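PDB 5H80: carboxylase from Deinococcus radiodurans, which probably carries out the ATP-dependent carboxylation of biotin through the biotin carboxylase domain of a single-chain bacterial carboxylase. Local coordinates for residues A235-G246 / K295-V306. Sequence-based numbering, arbitrary orientation.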
loop_
_atom_site.group_PDB
_atom_site.type_symbol
_atom_site.label_atom_id
_atom_site.label_comp_id
_atom_site.label_asym_id
_atom_site.label_seq_id
_atom_site.Cartn_x
_atom_site.Cartn_y
_atom_site.Cartn_z
ATOM N N ALA A 235 8.371 -5.429 -30.872
ATOM C CA ALA A 235 7.119 -5.132 -30.203
ATOM C C ALA A 235 7.127 -5.192 -28.661
ATOM O O ALA A 235 7.905 -5.901 -27.998
ATOM C CB ALA A 235 6.037 -6.006 -30.722
ATOM N N ARG A 236 6.227 -4.409 -28.114
ATOM C CA ARG A 236 5.806 -4.467 -26.739
ATOM C C ARG A 236 4.581 -5.390 -26.460
ATOM O O ARG A 236 3.690 -5.545 -27.285
ATOM C CB ARG A 236 5.545 -3.024 -26.232
ATOM C CG ARG A 236 6.841 -2.203 -26.204
ATOM C CD ARG A 236 6.532 -0.682 -26.019
ATOM N NE ARG A 236 5.709 -0.417 -24.797
ATOM C CZ ARG A 236 5.392 0.801 -24.355
ATOM N NH1 ARG A 236 5.752 1.924 -25.049
ATOM N NH2 ARG A 236 4.620 0.943 -23.308
ATOM N N HIS A 237 4.569 -5.959 -25.246
ATOM C CA HIS A 237 3.532 -6.821 -24.773
ATOM C C HIS A 237 2.659 -5.920 -23.973
ATOM O O HIS A 237 3.084 -5.477 -22.944
ATOM C CB HIS A 237 4.046 -7.936 -23.922
ATOM C CG HIS A 237 2.964 -8.777 -23.298
ATOM N ND1 HIS A 237 2.780 -10.100 -23.628
ATOM C CD2 HIS A 237 2.010 -8.501 -22.361
ATOM C CE1 HIS A 237 1.735 -10.584 -22.979
ATOM N NE2 HIS A 237 1.332 -9.677 -22.110
ATOM N N ILE A 238 1.494 -5.647 -24.497
ATOM C CA ILE A 238 0.476 -4.795 -23.810
ATOM C C ILE A 238 -0.873 -5.521 -23.697
ATOM O O ILE A 238 -1.373 -6.054 -24.661
ATOM C CB ILE A 238 0.339 -3.454 -24.520
ATOM C CG1 ILE A 238 1.660 -2.676 -24.670
ATOM C CG2 ILE A 238 -0.571 -2.585 -23.677
ATOM C CD1 ILE A 238 1.541 -1.264 -25.317
ATOM N N GLU A 239 -1.426 -5.588 -22.478
ATOM C CA GLU A 239 -2.574 -6.463 -22.195
ATOM C C GLU A 239 -3.609 -5.597 -21.529
ATOM O O GLU A 239 -3.265 -4.683 -20.782
ATOM C CB GLU A 239 -2.250 -7.643 -21.324
ATOM C CG GLU A 239 -1.722 -7.335 -19.869
ATOM C CD GLU A 239 -1.140 -8.562 -19.156
ATOM O OE1 GLU A 239 -0.798 -9.589 -19.812
ATOM O OE2 GLU A 239 -1.032 -8.535 -17.935
ATOM N N VAL A 240 -4.827 -5.980 -21.716
ATOM C CA VAL A 240 -5.957 -5.204 -21.175
ATOM C C VAL A 240 -6.713 -5.988 -20.161
ATOM O O VAL A 240 -7.115 -7.091 -20.407
ATOM C CB VAL A 240 -6.940 -4.711 -22.299
ATOM C CG1 VAL A 240 -8.117 -4.110 -21.672
ATOM C CG2 VAL A 240 -6.272 -3.808 -23.312
ATOM N N GLN A 241 -6.934 -5.422 -18.941
ATOM C CA GLN A 241 -7.758 -6.041 -17.931
ATOM C C GLN A 241 -9.231 -5.777 -18.163
ATOM O O GLN A 241 -9.640 -4.561 -18.189
ATOM C CB GLN A 241 -7.365 -5.422 -16.555
ATOM C CG GLN A 241 -8.139 -6.005 -15.438
ATOM C CD GLN A 241 -7.736 -7.500 -15.119
ATOM O OE1 GLN A 241 -6.647 -7.772 -14.728
ATOM N NE2 GLN A 241 -8.669 -8.464 -15.507
ATOM N N VAL A 242 -9.967 -6.873 -18.359
ATOM C CA VAL A 242 -11.398 -6.911 -18.403
ATOM C C VAL A 242 -12.119 -7.506 -17.221
ATOM O O VAL A 242 -11.666 -8.364 -16.485
ATOM C CB VAL A 242 -11.874 -7.549 -19.735
ATOM C CG1 VAL A 242 -13.374 -7.732 -19.817
ATOM C CG2 VAL A 242 -11.379 -6.697 -20.911
ATOM N N ALA A 243 -13.308 -6.995 -17.048
ATOM C CA ALA A 243 -14.280 -7.534 -16.148
ATOM C C ALA A 243 -15.631 -7.514 -16.788
ATOM O O ALA A 243 -16.045 -6.515 -17.443
ATOM C CB ALA A 243 -14.349 -6.697 -14.786
ATOM N N GLY A 244 -16.445 -8.450 -16.374
ATOM C CA GLY A 244 -17.863 -8.569 -16.785
ATOM C C GLY A 244 -18.804 -9.211 -15.831
ATOM O O GLY A 244 -18.420 -9.975 -14.929
ATOM N N ASP A 245 -20.081 -8.950 -16.017
ATOM C CA ASP A 245 -21.095 -9.557 -15.126
ATOM C C ASP A 245 -22.039 -10.476 -15.897
ATOM O O ASP A 245 -23.151 -10.820 -15.452
ATOM C CB ASP A 245 -21.766 -8.482 -14.352
ATOM C CG ASP A 245 -22.552 -7.551 -15.229
ATOM O OD1 ASP A 245 -22.741 -7.790 -16.518
ATOM O OD2 ASP A 245 -22.895 -6.493 -14.692
ATOM N N GLY A 246 -21.623 -10.794 -17.123
ATOM C CA GLY A 246 -22.534 -11.525 -18.036
ATOM C C GLY A 246 -23.546 -10.741 -18.852
ATOM O O GLY A 246 -24.095 -11.275 -19.766
ATOM N N LYS A 295 -20.247 -12.517 -23.761
ATOM C CA LYS A 295 -21.004 -12.208 -22.537
ATOM C C LYS A 295 -20.186 -12.529 -21.301
ATOM O O LYS A 295 -20.608 -13.227 -20.369
ATOM C CB LYS A 295 -22.344 -12.997 -22.546
ATOM C CG LYS A 295 -23.119 -12.727 -23.844
ATOM C CD LYS A 295 -23.466 -11.267 -24.058
ATOM C CE LYS A 295 -24.301 -10.730 -22.915
ATOM N NZ LYS A 295 -24.887 -9.424 -23.306
ATOM N N TYR A 296 -18.965 -11.983 -21.286
ATOM C CA TYR A 296 -18.003 -12.432 -20.287
ATOM C C TYR A 296 -18.472 -12.146 -18.881
ATOM O O TYR A 296 -19.086 -11.167 -18.671
ATOM C CB TYR A 296 -16.601 -11.805 -20.554
ATOM C CG TYR A 296 -15.450 -12.466 -19.941
ATOM C CD1 TYR A 296 -14.755 -13.518 -20.604
ATOM C CD2 TYR A 296 -15.057 -12.171 -18.675
ATOM C CE1 TYR A 296 -13.624 -14.154 -20.036
ATOM C CE2 TYR A 296 -13.980 -12.808 -18.052
ATOM C CZ TYR A 296 -13.261 -13.849 -18.675
ATOM O OH TYR A 296 -12.235 -14.476 -18.133
ATOM N N ARG A 297 -18.194 -13.122 -17.985
ATOM C CA ARG A 297 -18.411 -12.999 -16.557
ATOM C C ARG A 297 -17.118 -13.330 -15.816
ATOM O O ARG A 297 -16.371 -14.239 -16.161
ATOM C CB ARG A 297 -19.621 -13.842 -16.053
ATOM C CG ARG A 297 -20.087 -13.486 -14.569
ATOM C CD ARG A 297 -21.252 -14.342 -14.106
ATOM N NE ARG A 297 -22.443 -14.207 -14.924
ATOM C CZ ARG A 297 -23.579 -13.583 -14.614
ATOM N NH1 ARG A 297 -24.585 -13.571 -15.529
ATOM N NH2 ARG A 297 -23.757 -12.937 -13.433
ATOM N N CYS A 298 -16.825 -12.432 -14.841
ATOM C CA CYS A 298 -15.661 -12.440 -13.905
ATOM C C CYS A 298 -14.524 -11.687 -14.585
ATOM O O CYS A 298 -14.855 -10.686 -15.255
ATOM C CB CYS A 298 -15.278 -13.809 -13.336
ATOM S SG CYS A 298 -16.629 -14.653 -12.572
ATOM N N LEU A 299 -13.270 -12.067 -14.359
ATOM C CA LEU A 299 -12.119 -11.409 -14.894
ATOM C C LEU A 299 -11.473 -12.119 -16.064
ATOM O O LEU A 299 -11.298 -13.336 -16.005
ATOM C CB LEU A 299 -11.052 -11.114 -13.832
ATOM C CG LEU A 299 -11.338 -10.335 -12.551
ATOM C CD1 LEU A 299 -10.109 -10.209 -11.643
ATOM C CD2 LEU A 299 -11.965 -8.979 -12.850
ATOM N N GLY A 300 -10.805 -11.363 -16.951
ATOM C CA GLY A 300 -10.034 -11.953 -18.007
ATOM C C GLY A 300 -9.079 -10.917 -18.556
ATOM O O GLY A 300 -9.391 -9.703 -18.305
ATOM N N THR A 301 -7.999 -11.328 -19.195
ATOM C CA THR A 301 -7.033 -10.411 -19.738
ATOM C C THR A 301 -6.928 -10.752 -21.263
ATOM O O THR A 301 -6.866 -11.918 -21.569
ATOM C CB THR A 301 -5.728 -10.549 -19.083
ATOM O OG1 THR A 301 -5.862 -10.242 -17.680
ATOM C CG2 THR A 301 -4.591 -9.740 -19.727
ATOM N N PHE A 302 -6.816 -9.734 -22.111
ATOM C CA PHE A 302 -6.567 -9.852 -23.510
ATOM C C PHE A 302 -5.170 -9.259 -23.777
ATOM O O PHE A 302 -4.931 -8.041 -23.517
ATOM C CB PHE A 302 -7.653 -9.148 -24.248
ATOM C CG PHE A 302 -8.955 -9.761 -24.052
ATOM C CD1 PHE A 302 -9.338 -10.833 -24.891
ATOM C CD2 PHE A 302 -9.751 -9.460 -22.930
ATOM C CE1 PHE A 302 -10.550 -11.490 -24.691
ATOM C CE2 PHE A 302 -10.942 -10.167 -22.694
ATOM C CZ PHE A 302 -11.343 -11.148 -23.602
ATOM N N GLU A 303 -4.296 -10.108 -24.276
ATOM C CA GLU A 303 -2.841 -9.865 -24.519
ATOM C C GLU A 303 -2.614 -9.449 -26.021
ATOM O O GLU A 303 -3.191 -10.052 -26.928
ATOM C CB GLU A 303 -1.908 -10.958 -24.129
ATOM C CG GLU A 303 -2.084 -11.359 -22.698
ATOM C CD GLU A 303 -1.109 -12.479 -22.296
ATOM O OE1 GLU A 303 -0.426 -13.022 -23.201
ATOM O OE2 GLU A 303 -1.027 -12.773 -21.105
ATOM N N PHE A 304 -1.786 -8.447 -26.206
ATOM C CA PHE A 304 -1.422 -7.989 -27.551
ATOM C C PHE A 304 0.084 -7.739 -27.650
ATOM O O PHE A 304 0.753 -7.416 -26.668
ATOM C CB PHE A 304 -2.135 -6.666 -27.878
ATOM C CG PHE A 304 -3.587 -6.712 -27.792
ATOM C CD1 PHE A 304 -4.411 -6.956 -28.921
ATOM C CD2 PHE A 304 -4.259 -6.467 -26.558
ATOM C CE1 PHE A 304 -5.727 -6.945 -28.882
ATOM C CE2 PHE A 304 -5.696 -6.476 -26.495
ATOM C CZ PHE A 304 -6.448 -6.766 -27.664
ATOM N N LEU A 305 0.602 -7.888 -28.874
ATOM C CA LEU A 305 1.879 -7.339 -29.275
ATOM C C LEU A 305 1.601 -6.064 -30.081
ATOM O O LEU A 305 0.699 -6.006 -30.954
ATOM C CB LEU A 305 2.716 -8.315 -30.135
ATOM C CG LEU A 305 3.107 -9.642 -29.441
ATOM C CD1 LEU A 305 3.886 -10.484 -30.444
ATOM C CD2 LEU A 305 3.837 -9.331 -28.169
ATOM N N VAL A 306 2.356 -5.007 -29.739
ATOM C CA VAL A 306 2.166 -3.730 -30.284
ATOM C C VAL A 306 3.497 -3.139 -30.833
ATOM O O VAL A 306 4.555 -3.139 -30.143
ATOM C CB VAL A 306 1.569 -2.760 -29.146
ATOM C CG1 VAL A 306 1.315 -1.347 -29.694
ATOM C CG2 VAL A 306 0.306 -3.316 -28.493
HETATM O O HOH W 1 -7.626 -11.059 -15.803
#
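Val242 O is gripped by two donors that reach it from opposite faces of its carbonyl plane: Gly300 N across the strands, at 3.2 Å, and the side-chain amide Gln241 NE2, also at 3.2 Å. Gln241 can double back this way because its chain bends at chi2 (71°); a water accepting from NE2 carries the link on to Thr301 OG1, and Gln241 OE1 accepts a hydrogen bond from Arg255 NH1. Strands 236-245 and 299-306 run antiparallel, and their shortest backbone bond runs from Val240 N to Phe302 O, 2.7 Å.

On the face of Gln241 and Thr301, His237 NE2 gives a straight bond (166°) to Glu239 OE1, in its ring plane but from above the carboxylate. Glu239 OE1 and Glu303 OE2 lie only 3.4 Å apart, a closeness that Lys265, salt-bridged to both, probably makes tolerable; Glu239 OE2 is salt-bridged to Arg255. At the far end the Arg297 guanidinium lays one face over the Asp245-Gly246 peptide; a CB on Gly246 would jam against Asp245 O and clash with Arg297 NH1, hence glycine. An alanine in place of Arg297 would probably leave this peptide without its flat cationic cover.

On the other face, Ile238, Val240, Val242, Phe302, Phe304 and Val306 make an apolar run: Val242 CG2 meets Phe302 CD2 at 3.8 Å, and both side chains pack on helix 277-293. Within the ATP-grasp-type domain, the pair forms the middle of a four-stranded antiparallel sheet, between strands 249-256 and 312-318.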